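Local coordinates for protein transglutaminase elicitor (Phytophthora sojae, PDB 3TW5) that probably catalyses protein cross-linking between glutamine and lysine side chains, as a transglutaminase that acts as an elicitor of plant defence, at residues Leu270-Tyr281 and Lys297-Leu308. The protein carries 1 engineered substitution. Sequence-based numbering, arbitrary orientation.
Sequences LVYVKSRLSWIY and KFTTGQYYYYLL
With CG set between the backbone N and the carbonyl carbon, W279 (chi1 62°) lays its indole over the backbone at G301, and Y306 (chi1 46°) turns its ring across V273 so that its hydroxyl meets S275. Both belong to two long neighbouring strands of an antiparallel sheet, in a protein whose family falls in the papain-like peptidase clan CA. Paired backbone hydrogen bonds join V271 with L308, V273 with Y306, S275 with Y304, L277 with Q302 and W279 with T300; Y281 N to F298 O (3.0 Å) prolongs the pairing just past the end of strand 269-280. On the face carrying K274, R276 and Y303, the Y303 ring is sandwiched between two cation-pi contacts: K274 NZ lies 4.6 Å from its centroid over one face, and R276 CZ lies 4.9 Å away over the opposite one. The lysine chain is extended, its CG and CD passing Y305 CE1, whereas the arginine chain bends at chi3 and also lays its guanidinium, tilted 61° to the Y303 ring plane, against the G301 backbone. Further along this face, Y272 OH comes 3.3 Å from Y305 CD1, and the two tyrosines point the same way. Helix 202-215 packs on part of the other face, at V273, L277, Y304, Y306 and L308; here V273 CB lies 3.6 Å from Y306 CE2 and L277 CB meets the edge of the Y304 ring. Y306 OH shares a hydrogen bond with S275 OG (2.8 Å) and another with H206 ND1 of that helix, two partners that hold the phenol oxygen. Over one face of the indole, G301 CA makes a CH-pi contact 4.0 Å from the centroid of the six-membered ring of W279, while Q302 CB touches the ring edge at CH2, 3.6 Å away.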
loop_
_atom_site.group_PDB
_atom_site.type_symbol
_atom_site.label_atom_id
_atom_site.label_comp_id
_atom_site.label_asym_id
_atom_site.label_seq_id
_atom_site.Cartn_x
_atom_site.Cartn_y
_atom_site.Cartn_z
ATOM N N LEU A 270 27.215 -4.767 -17.419
ATOM C CA LEU A 270 26.024 -5.203 -16.697
ATOM C C LEU A 270 26.327 -5.496 -15.231
ATOM O O LEU A 270 27.466 -5.804 -14.872
ATOM C CB LEU A 270 25.419 -6.442 -17.366
ATOM C CG LEU A 270 25.101 -6.400 -18.864
ATOM C CD1 LEU A 270 24.844 -7.800 -19.370
ATOM C CD2 LEU A 270 23.915 -5.491 -19.170
ATOM N N VAL A 271 25.306 -5.376 -14.385
ATOM C CA VAL A 271 25.408 -5.778 -12.986
ATOM C C VAL A 271 24.173 -6.585 -12.617
ATOM O O VAL A 271 23.053 -6.087 -12.708
ATOM C CB VAL A 271 25.556 -4.565 -12.022
ATOM C CG1 VAL A 271 25.524 -5.023 -10.570
ATOM C CG2 VAL A 271 26.843 -3.805 -12.289
ATOM N N TYR A 272 24.382 -7.836 -12.218
ATOM C CA TYR A 272 23.300 -8.669 -11.715
ATOM C C TYR A 272 22.994 -8.253 -10.290
ATOM O O TYR A 272 23.880 -8.240 -9.436
ATOM C CB TYR A 272 23.675 -10.153 -11.763
ATOM C CG TYR A 272 22.713 -11.059 -11.015
ATOM C CD1 TYR A 272 21.542 -11.516 -11.618
ATOM C CD2 TYR A 272 22.975 -11.457 -9.705
ATOM C CE1 TYR A 272 20.661 -12.343 -10.939
ATOM C CE2 TYR A 272 22.098 -12.282 -9.018
ATOM C CZ TYR A 272 20.944 -12.721 -9.641
ATOM O OH TYR A 272 20.071 -13.541 -8.962
ATOM N N VAL A 273 21.738 -7.905 -10.040
ATOM C CA VAL A 273 21.323 -7.471 -8.715
ATOM C C VAL A 273 20.218 -8.368 -8.183
ATOM O O VAL A 273 19.268 -8.696 -8.894
ATOM C CB VAL A 273 20.866 -5.985 -8.701
ATOM C CG1 VAL A 273 20.451 -5.549 -7.295
ATOM C CG2 VAL A 273 21.968 -5.075 -9.227
ATOM N N LYS A 274 20.380 -8.784 -6.932
ATOM C CA LYS A 274 19.323 -9.430 -6.179
ATOM C C LYS A 274 19.035 -8.549 -4.974
ATOM O O LYS A 274 19.927 -8.280 -4.161
ATOM C CB LYS A 274 19.753 -10.828 -5.737
ATOM C CG LYS A 274 18.824 -11.489 -4.721
ATOM C CD LYS A 274 19.371 -12.843 -4.295
ATOM C CE LYS A 274 18.650 -13.375 -3.077
ATOM N NZ LYS A 274 19.099 -14.744 -2.732
ATOM N N SER A 275 17.791 -8.085 -4.879
ATOM C CA SER A 275 17.374 -7.179 -3.810
ATOM C C SER A 275 16.015 -7.579 -3.263
ATOM O O SER A 275 15.252 -8.277 -3.931
ATOM C CB SER A 275 17.340 -5.732 -4.307
ATOM O OG SER A 275 16.465 -5.593 -5.410
ATOM N N ARG A 276 15.720 -7.136 -2.044
ATOM C CA ARG A 276 14.455 -7.456 -1.397
ATOM C C ARG A 276 13.702 -6.199 -0.981
ATOM O O ARG A 276 14.259 -5.304 -0.340
ATOM C CB ARG A 276 14.678 -8.391 -0.203
ATOM C CG ARG A 276 13.585 -8.356 0.860
ATOM C CD ARG A 276 13.792 -9.431 1.901
ATOM N NE ARG A 276 13.081 -10.650 1.537
ATOM C CZ ARG A 276 12.009 -11.112 2.177
ATOM N NH1 ARG A 276 11.525 -10.466 3.234
ATOM N NH2 ARG A 276 11.427 -12.231 1.763
ATOM N N LEU A 277 12.431 -6.146 -1.369
ATOM C CA LEU A 277 11.521 -5.103 -0.930
ATOM C C LEU A 277 10.729 -5.624 0.262
ATOM O O LEU A 277 10.303 -6.778 0.271
ATOM C CB LEU A 277 10.583 -4.706 -2.072
ATOM C CG LEU A 277 9.780 -3.408 -1.944
ATOM C CD1 LEU A 277 10.698 -2.195 -1.908
ATOM C CD2 LEU A 277 8.786 -3.291 -3.089
ATOM N N SER A 278 10.543 -4.778 1.269
ATOM C CA SER A 278 9.832 -5.176 2.481
ATOM C C SER A 278 8.633 -4.271 2.739
ATOM O O SER A 278 8.774 -3.050 2.813
ATOM C CB SER A 278 10.774 -5.165 3.687
ATOM O OG SER A 278 11.954 -5.898 3.412
ATOM N N TRP A 279 7.458 -4.875 2.875
ATOM C CA TRP A 279 6.232 -4.119 3.091
ATOM C C TRP A 279 5.388 -4.678 4.227
ATOM O O TRP A 279 5.591 -5.809 4.673
ATOM C CB TRP A 279 5.408 -4.055 1.807
ATOM C CG TRP A 279 4.952 -5.385 1.308
ATOM C CD1 TRP A 279 3.830 -6.060 1.686
ATOM C CD2 TRP A 279 5.599 -6.200 0.324
ATOM N NE1 TRP A 279 3.734 -7.245 0.999
ATOM C CE2 TRP A 279 4.808 -7.358 0.157
ATOM C CE3 TRP A 279 6.772 -6.064 -0.433
ATOM C CZ2 TRP A 279 5.149 -8.378 -0.734
ATOM C CZ3 TRP A 279 7.111 -7.079 -1.321
ATOM C CH2 TRP A 279 6.300 -8.222 -1.462
ATOM N N ILE A 280 4.431 -3.869 4.673
ATOM C CA ILE A 280 3.534 -4.225 5.764
ATOM C C ILE A 280 2.269 -4.856 5.194
ATOM O O ILE A 280 1.751 -4.393 4.180
ATOM C CB ILE A 280 3.157 -2.975 6.592
ATOM C CG1 ILE A 280 4.390 -2.105 6.881
ATOM C CG2 ILE A 280 2.434 -3.366 7.869
ATOM C CD1 ILE A 280 5.521 -2.791 7.649
ATOM N N TYR A 281 1.780 -5.917 5.834
ATOM C CA TYR A 281 0.529 -6.545 5.399
ATOM C C TYR A 281 -0.618 -6.428 6.415
ATOM O O TYR A 281 -0.406 -6.029 7.561
ATOM C CB TYR A 281 0.745 -7.984 4.894
ATOM C CG TYR A 281 1.115 -9.017 5.939
ATOM C CD1 TYR A 281 0.142 -9.847 6.498
ATOM C CD2 TYR A 281 2.440 -9.192 6.341
ATOM C CE1 TYR A 281 0.474 -10.814 7.447
ATOM C CE2 TYR A 281 2.785 -10.156 7.288
ATOM C CZ TYR A 281 1.796 -10.962 7.839
ATOM O OH TYR A 281 2.127 -11.915 8.778
ATOM N N LYS A 297 6.025 -8.837 13.047
ATOM C CA LYS A 297 5.137 -9.961 12.724
ATOM C C LYS A 297 4.359 -9.725 11.434
ATOM O O LYS A 297 3.961 -10.675 10.752
ATOM C CB LYS A 297 4.147 -10.221 13.865
ATOM C CG LYS A 297 4.777 -10.732 15.156
ATOM C CD LYS A 297 3.754 -10.795 16.287
ATOM C CE LYS A 297 4.437 -10.992 17.638
ATOM N NZ LYS A 297 3.470 -10.895 18.772
ATOM N N PHE A 298 4.152 -8.451 11.108
ATOM C CA PHE A 298 3.336 -8.061 9.965
ATOM C C PHE A 298 4.162 -7.396 8.866
ATOM O O PHE A 298 3.631 -6.669 8.023
ATOM C CB PHE A 298 2.175 -7.178 10.426
ATOM C CG PHE A 298 1.435 -7.738 11.607
ATOM C CD1 PHE A 298 0.640 -8.875 11.473
ATOM C CD2 PHE A 298 1.552 -7.145 12.859
ATOM C CE1 PHE A 298 -0.037 -9.408 12.568
ATOM C CE2 PHE A 298 0.875 -7.665 13.959
ATOM C CZ PHE A 298 0.077 -8.799 13.812
ATOM N N THR A 299 5.464 -7.668 8.880
ATOM C CA THR A 299 6.361 -7.260 7.808
ATOM C C THR A 299 6.718 -8.479 6.954
ATOM O O THR A 299 7.203 -9.492 7.466
ATOM C CB THR A 299 7.641 -6.607 8.361
ATOM O OG1 THR A 299 7.290 -5.598 9.316
ATOM C CG2 THR A 299 8.454 -5.977 7.239
ATOM N N THR A 300 6.455 -8.378 5.657
ATOM C CA THR A 300 6.795 -9.432 4.703
ATOM C C THR A 300 7.638 -8.841 3.568
ATOM O O THR A 300 7.975 -7.657 3.599
ATOM C CB THR A 300 5.528 -10.156 4.170
ATOM O OG1 THR A 300 5.904 -11.193 3.257
ATOM C CG2 THR A 300 4.586 -9.184 3.473
ATOM N N GLY A 301 7.991 -9.654 2.579
ATOM C CA GLY A 301 8.804 -9.172 1.472
ATOM C C GLY A 301 8.941 -10.131 0.309
ATOM O O GLY A 301 8.356 -11.214 0.305
ATOM N N GLN A 302 9.721 -9.717 -0.684
ATOM C CA GLN A 302 9.962 -10.519 -1.875
ATOM C C GLN A 302 11.313 -10.177 -2.489
ATOM O O GLN A 302 11.731 -9.016 -2.484
ATOM C CB GLN A 302 8.852 -10.293 -2.902
ATOM C CG GLN A 302 8.850 -11.289 -4.045
ATOM C CD GLN A 302 7.523 -11.333 -4.768
ATOM O OE1 GLN A 302 7.109 -10.358 -5.400
ATOM N NE2 GLN A 302 6.845 -12.473 -4.684
ATOM N N TYR A 303 11.992 -11.193 -3.010
ATOM C CA TYR A 303 13.234 -10.974 -3.732
ATOM C C TYR A 303 12.947 -10.613 -5.181
ATOM O O TYR A 303 11.952 -11.057 -5.761
ATOM C CB TYR A 303 14.141 -12.205 -3.660
ATOM C CG TYR A 303 14.745 -12.446 -2.297
ATOM C CD1 TYR A 303 15.811 -11.675 -1.836
ATOM C CD2 TYR A 303 14.250 -13.451 -1.466
ATOM C CE1 TYR A 303 16.369 -11.898 -0.580
ATOM C CE2 TYR A 303 14.799 -13.684 -0.209
ATOM C CZ TYR A 303 15.857 -12.907 0.229
ATOM O OH TYR A 303 16.397 -13.140 1.475
ATOM N N TYR A 304 13.819 -9.787 -5.746
ATOM C CA TYR A 304 13.743 -9.413 -7.149
ATOM C C TYR A 304 15.116 -9.531 -7.782
ATOM O O TYR A 304 16.124 -9.146 -7.186
ATOM C CB TYR A 304 13.188 -7.995 -7.311
ATOM C CG TYR A 304 11.796 -7.830 -6.752
ATOM C CD1 TYR A 304 10.694 -8.396 -7.396
ATOM C CD2 TYR A 304 11.579 -7.120 -5.572
ATOM C CE1 TYR A 304 9.411 -8.255 -6.881
ATOM C CE2 TYR A 304 10.297 -6.971 -5.048
ATOM C CZ TYR A 304 9.220 -7.541 -5.709
ATOM O OH TYR A 304 7.951 -7.399 -5.200
ATOM N N TYR A 305 15.138 -10.075 -8.991
ATOM C CA TYR A 305 16.375 -10.365 -9.697
ATOM C C TYR A 305 16.353 -9.625 -11.023
ATOM O O TYR A 305 15.403 -9.751 -11.800
ATOM C CB TYR A 305 16.521 -11.876 -9.919
ATOM C CG TYR A 305 16.132 -12.708 -8.714
ATOM C CD1 TYR A 305 17.076 -13.057 -7.747
ATOM C CD2 TYR A 305 14.814 -13.133 -8.534
ATOM C CE1 TYR A 305 16.717 -13.814 -6.635
ATOM C CE2 TYR A 305 14.444 -13.886 -7.427
ATOM C CZ TYR A 305 15.400 -14.224 -6.482
ATOM O OH TYR A 305 15.030 -14.972 -5.385
ATOM N N TYR A 306 17.400 -8.848 -11.273
ATOM C CA TYR A 306 17.477 -8.049 -12.484
ATOM C C TYR A 306 18.904 -7.710 -12.890
ATOM O O TYR A 306 19.808 -7.644 -12.052
ATOM C CB TYR A 306 16.636 -6.769 -12.348
ATOM C CG TYR A 306 16.807 -6.008 -11.047
ATOM C CD1 TYR A 306 16.010 -6.294 -9.937
ATOM C CD2 TYR A 306 17.751 -4.988 -10.933
ATOM C CE1 TYR A 306 16.159 -5.594 -8.742
ATOM C CE2 TYR A 306 17.906 -4.278 -9.743
ATOM C CZ TYR A 306 17.108 -4.587 -8.653
ATOM O OH TYR A 306 17.260 -3.887 -7.481
ATOM N N LEU A 307 19.095 -7.518 -14.191
ATOM C CA LEU A 307 20.339 -6.992 -14.728
ATOM C C LEU A 307 20.197 -5.487 -14.861
ATOM O O LEU A 307 19.245 -5.008 -15.470
ATOM C CB LEU A 307 20.634 -7.589 -16.110
ATOM C CG LEU A 307 20.984 -9.070 -16.279
ATOM C CD1 LEU A 307 20.962 -9.438 -17.757
ATOM C CD2 LEU A 307 22.340 -9.398 -15.659
ATOM N N LEU A 308 21.132 -4.745 -14.283
ATOM C CA LEU A 308 21.184 -3.302 -14.489
ATOM C C LEU A 308 22.181 -2.969 -15.592
ATOM O O LEU A 308 23.270 -3.548 -15.650
ATOM C CB LEU A 308 21.555 -2.572 -13.195
ATOM C CG LEU A 308 20.520 -2.516 -12.068
ATOM C CD1 LEU A 308 21.079 -1.743 -10.884
ATOM C CD2 LEU A 308 19.213 -1.893 -12.538
#